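Long-range contacts in stress response kinase A (Escherichia coli, PDB 1ZYL), which phosphorylates proteins, itself included, on serine and threonine with ATP, and probably suppresses the effects of stress linked to reactive oxygen species: residues S4-F8 with R283-P288; Y277-M282 with Y302-Q306. All coordinates share one frame. Residues are numbered along the deposited sequence.

Contact 1: residues S4-F8 with R283-P288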
loop_
_atom_site.group_PDB
_atom_site.type_symbol
_atom_site.label_atom_id
_atom_site.label_comp_id
_atom_site.label_asym_id
_atom_site.label_seq_id
_atom_site.Cartn_x
_atom_site.Cartn_y
_atom_site.Cartn_z
ATOM N N SER A 4 8.355 18.664 3.870
ATOM C CA SER A 4 7.774 17.416 3.277
ATOM C C SER A 4 8.323 16.173 3.972
ATOM O O SER A 4 7.659 15.132 4.028
ATOM C CB SER A 4 8.090 17.338 1.777
ATOM O OG SER A 4 7.592 16.135 1.213
ATOM N N ALA A 5 9.543 16.293 4.490
ATOM C CA ALA A 5 10.209 15.199 5.185
ATOM C C ALA A 5 9.793 15.152 6.660
ATOM O O ALA A 5 9.728 16.173 7.339
ATOM C CB ALA A 5 11.715 15.356 5.062
ATOM N N PHE A 6 9.509 13.951 7.144
ATOM C CA PHE A 6 9.088 13.761 8.523
ATOM C C PHE A 6 10.177 14.050 9.543
ATOM O O PHE A 6 11.363 13.864 9.276
ATOM C CB PHE A 6 8.606 12.319 8.746
ATOM C CG PHE A 6 7.388 11.961 7.963
ATOM C CD1 PHE A 6 7.468 11.732 6.597
ATOM C CD2 PHE A 6 6.150 11.883 8.589
ATOM C CE1 PHE A 6 6.334 11.431 5.858
ATOM C CE2 PHE A 6 5.005 11.583 7.862
ATOM C CZ PHE A 6 5.097 11.357 6.490
ATOM N N THR A 7 9.758 14.511 10.716
ATOM C CA THR A 7 10.684 14.758 11.804
ATOM C C THR A 7 10.397 13.599 12.757
ATOM O O THR A 7 9.524 13.694 13.623
ATOM C CB THR A 7 10.402 16.083 12.526
ATOM O OG1 THR A 7 9.154 15.989 13.210
ATOM C CG2 THR A 7 10.335 17.234 11.540
ATOM N N PHE A 8 11.116 12.495 12.573
ATOM C CA PHE A 8 10.925 11.315 13.401
ATOM C C PHE A 8 10.836 11.588 14.891
ATOM O O PHE A 8 11.751 12.152 15.491
ATOM C CB PHE A 8 12.041 10.305 13.155
ATOM C CG PHE A 8 12.177 9.276 14.245
ATOM C CD1 PHE A 8 12.985 9.525 15.358
ATOM C CD2 PHE A 8 11.508 8.060 14.161
ATOM C CE1 PHE A 8 13.127 8.576 16.371
ATOM C CE2 PHE A 8 11.644 7.105 15.167
ATOM C CZ PHE A 8 12.459 7.368 16.276
ATOM N N ARG A 283 11.518 10.691 2.349
ATOM C CA ARG A 283 10.802 11.455 3.373
ATOM C C ARG A 283 10.910 10.915 4.788
ATOM O O ARG A 283 10.847 11.677 5.747
ATOM C CB ARG A 283 9.323 11.592 3.012
ATOM C CG ARG A 283 9.033 12.601 1.916
ATOM C CD ARG A 283 7.642 12.388 1.341
ATOM N NE ARG A 283 7.443 13.164 0.120
ATOM C CZ ARG A 283 6.499 12.920 -0.785
ATOM N NH1 ARG A 283 6.402 13.687 -1.860
ATOM N NH2 ARG A 283 5.658 11.907 -0.619
ATOM N N ARG A 284 11.087 9.610 4.913
ATOM C CA ARG A 284 11.181 8.962 6.214
ATOM C C ARG A 284 12.625 8.678 6.626
ATOM O O ARG A 284 12.874 7.904 7.540
ATOM C CB ARG A 284 10.400 7.648 6.168
ATOM C CG ARG A 284 8.938 7.835 5.851
ATOM C CD ARG A 284 8.253 6.545 5.408
ATOM N NE ARG A 284 6.801 6.656 5.543
ATOM C CZ ARG A 284 6.042 7.553 4.909
ATOM N NH1 ARG A 284 4.730 7.568 5.122
ATOM N NH2 ARG A 284 6.578 8.423 4.053
ATOM N N TRP A 285 13.576 9.315 5.961
ATOM C CA TRP A 285 14.987 9.077 6.248
ATOM C C TRP A 285 15.457 9.407 7.664
ATOM O O TRP A 285 16.407 8.803 8.144
ATOM C CB TRP A 285 15.857 9.831 5.237
ATOM C CG TRP A 285 17.236 9.287 5.103
ATOM C CD1 TRP A 285 18.405 9.955 5.309
ATOM C CD2 TRP A 285 17.596 7.964 4.706
ATOM N NE1 TRP A 285 19.477 9.131 5.063
ATOM C CE2 TRP A 285 19.006 7.900 4.692
ATOM C CE3 TRP A 285 16.863 6.824 4.359
ATOM C CZ2 TRP A 285 19.696 6.740 4.344
ATOM C CZ3 TRP A 285 17.550 5.672 4.012
ATOM C CH2 TRP A 285 18.951 5.638 4.008
ATOM N N ALA A 286 14.817 10.362 8.331
ATOM C CA ALA A 286 15.225 10.727 9.692
ATOM C C ALA A 286 14.833 9.655 10.709
ATOM O O ALA A 286 15.195 9.729 11.878
ATOM C CB ALA A 286 14.615 12.067 10.087
ATOM N N ASP A 287 14.076 8.669 10.248
ATOM C CA ASP A 287 13.646 7.564 11.084
ATOM C C ASP A 287 14.807 6.586 11.049
ATOM O O ASP A 287 15.168 6.090 9.983
ATOM C CB ASP A 287 12.403 6.909 10.475
ATOM C CG ASP A 287 11.880 5.755 11.305
ATOM O OD1 ASP A 287 12.699 4.930 11.754
ATOM O OD2 ASP A 287 10.649 5.664 11.499
ATOM N N PRO A 288 15.412 6.296 12.211
ATOM C CA PRO A 288 16.548 5.372 12.327
ATOM C C PRO A 288 16.388 4.108 11.498
ATOM O O PRO A 288 17.323 3.657 10.840
ATOM C CB PRO A 288 16.590 5.075 13.815
ATOM C CG PRO A 288 16.160 6.385 14.414
ATOM C CD PRO A 288 15.000 6.795 13.535
#
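The N-terminal residues 4-8 run in an extended path along the end of helix 266-283 and the turn that follows it. Their CA atoms come closest at Ala5 and Arg283, 4.2 Å apart, and again at Phe8 and Asp287, 5.2 Å apart. One backbone hydrogen bond joins the two segments: Phe6 N donates to Arg283 O over 3.0 Å. Helical backbone angles end after Arg283, and a type I beta turn spans Arg284 to Asp287. It is closed by a hydrogen bond of 3.1 Å from Asp287 N to Arg284 O.

On the side of residues 4-8, Phe6 and Phe8 supply most of the contact area. The Phe6 ring lies against Arg283 and Arg284. Its CE1 is 3.5 Å from Arg284 NH2, and its CD1 is over one face of the Arg284 guanidinium. Arg284 also forms a salt bridge with Glu38, while Arg58 makes a cation-pi contact with Phe6. Phe8 packs on the turn and on Pro288 just after it. Its CB is 3.5 Å from Ala286 O, and Pro288 CD sits almost on the ring normal, 3.5 Å from the centroid of the Phe8 ring, a CH-pi contact. At the other end, Ser4 OG is 3.2 Å from Arg283 NE.

The Asp287 side chain hydrogen-bonds through OD1 to Ala289 N, capping the start of the next helix. The contact is mainly at the surface. A type I beta turn links helix 266-283 to helix 289-293, and the extended N-terminal segment lies along it, in a SrkA/RdoA-family kinase with the APH-type phosphotransferase fold.

Contact 2: residues Y277-M282 with Y302-Q306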
loop_
_atom_site.group_PDB
_atom_site.type_symbol
_atom_site.label_atom_id
_atom_site.label_comp_id
_atom_site.label_asym_id
_atom_site.label_seq_id
_atom_site.Cartn_x
_atom_site.Cartn_y
_atom_site.Cartn_z
ATOM N N TYR A 277 7.687 5.501 -4.385
ATOM C CA TYR A 277 8.462 4.751 -3.399
ATOM C C TYR A 277 9.821 5.375 -3.065
ATOM O O TYR A 277 10.359 5.181 -1.971
ATOM C CB TYR A 277 8.639 3.311 -3.888
ATOM C CG TYR A 277 9.571 2.474 -3.058
ATOM C CD1 TYR A 277 10.933 2.456 -3.319
ATOM C CD2 TYR A 277 9.090 1.684 -2.016
ATOM C CE1 TYR A 277 11.808 1.670 -2.569
ATOM C CE2 TYR A 277 9.958 0.886 -1.248
ATOM C CZ TYR A 277 11.318 0.886 -1.536
ATOM O OH TYR A 277 12.186 0.104 -0.809
ATOM N N LEU A 278 10.375 6.127 -4.005
ATOM C CA LEU A 278 11.659 6.754 -3.768
ATOM C C LEU A 278 11.479 7.936 -2.839
ATOM O O LEU A 278 12.309 8.170 -1.968
ATOM C CB LEU A 278 12.299 7.198 -5.088
ATOM C CG LEU A 278 13.420 6.316 -5.650
ATOM C CD1 LEU A 278 12.931 4.908 -5.884
ATOM C CD2 LEU A 278 13.922 6.916 -6.937
ATOM N N ALA A 279 10.394 8.683 -3.017
ATOM C CA ALA A 279 10.129 9.833 -2.159
ATOM C C ALA A 279 9.717 9.323 -0.777
ATOM O O ALA A 279 10.082 9.889 0.257
ATOM C CB ALA A 279 9.023 10.698 -2.758
ATOM N N TRP A 280 8.956 8.237 -0.780
ATOM C CA TRP A 280 8.478 7.624 0.447
ATOM C C TRP A 280 9.660 7.325 1.354
ATOM O O TRP A 280 9.658 7.717 2.511
ATOM C CB TRP A 280 7.721 6.337 0.116
ATOM C CG TRP A 280 7.158 5.640 1.291
ATOM C CD1 TRP A 280 6.003 5.936 1.942
ATOM C CD2 TRP A 280 7.712 4.500 1.948
ATOM N NE1 TRP A 280 5.791 5.044 2.969
ATOM C CE2 TRP A 280 6.828 4.150 2.995
ATOM C CE3 TRP A 280 8.867 3.736 1.756
ATOM C CZ2 TRP A 280 7.067 3.061 3.850
ATOM C CZ3 TRP A 280 9.105 2.650 2.607
ATOM C CH2 TRP A 280 8.206 2.325 3.638
ATOM N N LEU A 281 10.662 6.626 0.828
ATOM C CA LEU A 281 11.863 6.295 1.601
ATOM C C LEU A 281 12.567 7.566 2.018
ATOM O O LEU A 281 12.864 7.764 3.186
ATOM C CB LEU A 281 12.833 5.462 0.777
ATOM C CG LEU A 281 12.491 3.997 0.547
ATOM C CD1 LEU A 281 13.360 3.468 -0.569
ATOM C CD2 LEU A 281 12.697 3.206 1.826
ATOM N N MET A 282 12.836 8.427 1.048
ATOM C CA MET A 282 13.502 9.686 1.320
ATOM C C MET A 282 12.823 10.459 2.454
ATOM O O MET A 282 13.475 10.819 3.423
ATOM C CB MET A 282 13.546 10.541 0.045
ATOM C CG MET A 282 14.278 9.870 -1.122
ATOM S SD MET A 282 14.435 10.863 -2.630
ATOM C CE MET A 282 15.913 11.717 -2.263
ATOM N N TYR A 302 23.044 2.447 -6.578
ATOM C CA TYR A 302 21.606 2.487 -6.418
ATOM C C TYR A 302 20.926 3.526 -7.300
ATOM O O TYR A 302 19.911 3.235 -7.922
ATOM C CB TYR A 302 21.267 2.733 -4.951
ATOM C CG TYR A 302 19.793 2.802 -4.672
ATOM C CD1 TYR A 302 19.153 4.025 -4.527
ATOM C CD2 TYR A 302 19.028 1.639 -4.590
ATOM C CE1 TYR A 302 17.784 4.092 -4.308
ATOM C CE2 TYR A 302 17.660 1.692 -4.375
ATOM C CZ TYR A 302 17.043 2.922 -4.235
ATOM O OH TYR A 302 15.683 2.986 -4.041
ATOM N N TRP A 303 21.474 4.735 -7.360
ATOM C CA TRP A 303 20.869 5.774 -8.190
ATOM C C TRP A 303 21.148 5.598 -9.668
ATOM O O TRP A 303 20.518 6.241 -10.498
ATOM C CB TRP A 303 21.289 7.172 -7.728
ATOM C CG TRP A 303 20.695 7.490 -6.412
ATOM C CD1 TRP A 303 21.267 7.298 -5.194
ATOM C CD2 TRP A 303 19.348 7.906 -6.160
ATOM N NE1 TRP A 303 20.362 7.558 -4.194
ATOM C CE2 TRP A 303 19.175 7.933 -4.759
ATOM C CE3 TRP A 303 18.268 8.255 -6.982
ATOM C CZ2 TRP A 303 17.967 8.292 -4.161
ATOM C CZ3 TRP A 303 17.064 8.613 -6.384
ATOM C CH2 TRP A 303 16.926 8.628 -4.986
ATOM N N LEU A 304 22.092 4.729 -10.005
ATOM C CA LEU A 304 22.378 4.467 -11.405
ATOM C C LEU A 304 21.385 3.422 -11.859
ATOM O O LEU A 304 20.797 3.548 -12.925
ATOM C CB LEU A 304 23.792 3.938 -11.593
ATOM C CG LEU A 304 24.901 4.951 -11.344
ATOM C CD1 LEU A 304 26.229 4.308 -11.660
ATOM C CD2 LEU A 304 24.682 6.176 -12.195
ATOM N N ARG A 305 21.195 2.392 -11.033
ATOM C CA ARG A 305 20.257 1.315 -11.341
ATOM C C ARG A 305 18.854 1.876 -11.458
ATOM O O ARG A 305 18.085 1.476 -12.327
ATOM C CB ARG A 305 20.252 0.243 -10.245
ATOM C CG ARG A 305 21.567 -0.476 -10.023
ATOM C CD ARG A 305 21.333 -1.829 -9.351
ATOM N NE ARG A 305 22.451 -2.243 -8.504
ATOM C CZ ARG A 305 22.751 -1.684 -7.331
ATOM N NH1 ARG A 305 23.788 -2.127 -6.631
ATOM N NH2 ARG A 305 22.015 -0.685 -6.851
ATOM N N GLN A 306 18.527 2.800 -10.564
ATOM C CA GLN A 306 17.210 3.415 -10.544
ATOM C C GLN A 306 17.010 4.188 -11.837
ATOM O O GLN A 306 15.962 4.084 -12.472
ATOM C CB GLN A 306 17.091 4.350 -9.340
ATOM C CG GLN A 306 15.696 4.474 -8.767
ATOM C CD GLN A 306 15.193 3.178 -8.177
ATOM O OE1 GLN A 306 15.881 2.541 -7.379
ATOM N NE2 GLN A 306 13.981 2.783 -8.559
#
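This is loose packing of two nearly antiparallel helices in the helical part of an APH-like kinase fold. Segments 277-282 and 302-306 lie on helices 266-283 and 300-316. The axes of the two short segments run at 157° to each other and come no nearer than 13.8 Å. The nearest CA atoms, of Leu278 and Gln306, are 9.4 Å apart. Long side chains therefore bridge the gap, and no hydrogen bond crosses it.

Apolar contact centres on Leu278. Its CD2 reaches Trp303 CZ3 at 3.6 Å and the aliphatic CG of Gln306 at 3.5 Å. Phe160 of helix 149-161 also touches Leu278 and Met282, so a third helix adds to the packing.

The phenol oxygen of Tyr302 makes van der Waals contacts with two leucines. Leu278 CD1 lies 3.8 Å from Tyr302 OH, and Leu281 CD1 lies 4.2 Å from it.

One contact joins two aromatic residues: Tyr302 OH lies at the edge of the Tyr277 ring, 4.3 Å from Tyr277 CE1. The Trp303 indole has partners beyond the two segments: its NE1 hydrogen-bonds to Leu297 O, and its ring meets Phe174 edge-to-face.

The sulfur contact is a Met-aromatic one, with an oblique approach. Met282 SD is 5.4 Å from the centroid of the six-membered ring of Trp303, and its closest ring atom is Trp303 CH2, at 4.1 Å.

The chain begins at contact 1, where residues 4-8 meet residues 283-288, 275 positions later. In between come helix 13-22, the five-stranded sheet, helix 149-161 and the strands near the inferred active site. The chain then enters helix 266-283. Residues 277-282 on it belong to contact 2, and residues 283-288 directly after them close the long loop of contact 1. After helix 289-293, residues 302-306 close contact 2, a short loop of 20 positions. The two closures cross rather than nest. Helix 266-283 and its exit are common to both: contact 1 ties them to the N terminus, contact 2 to helix 300-316.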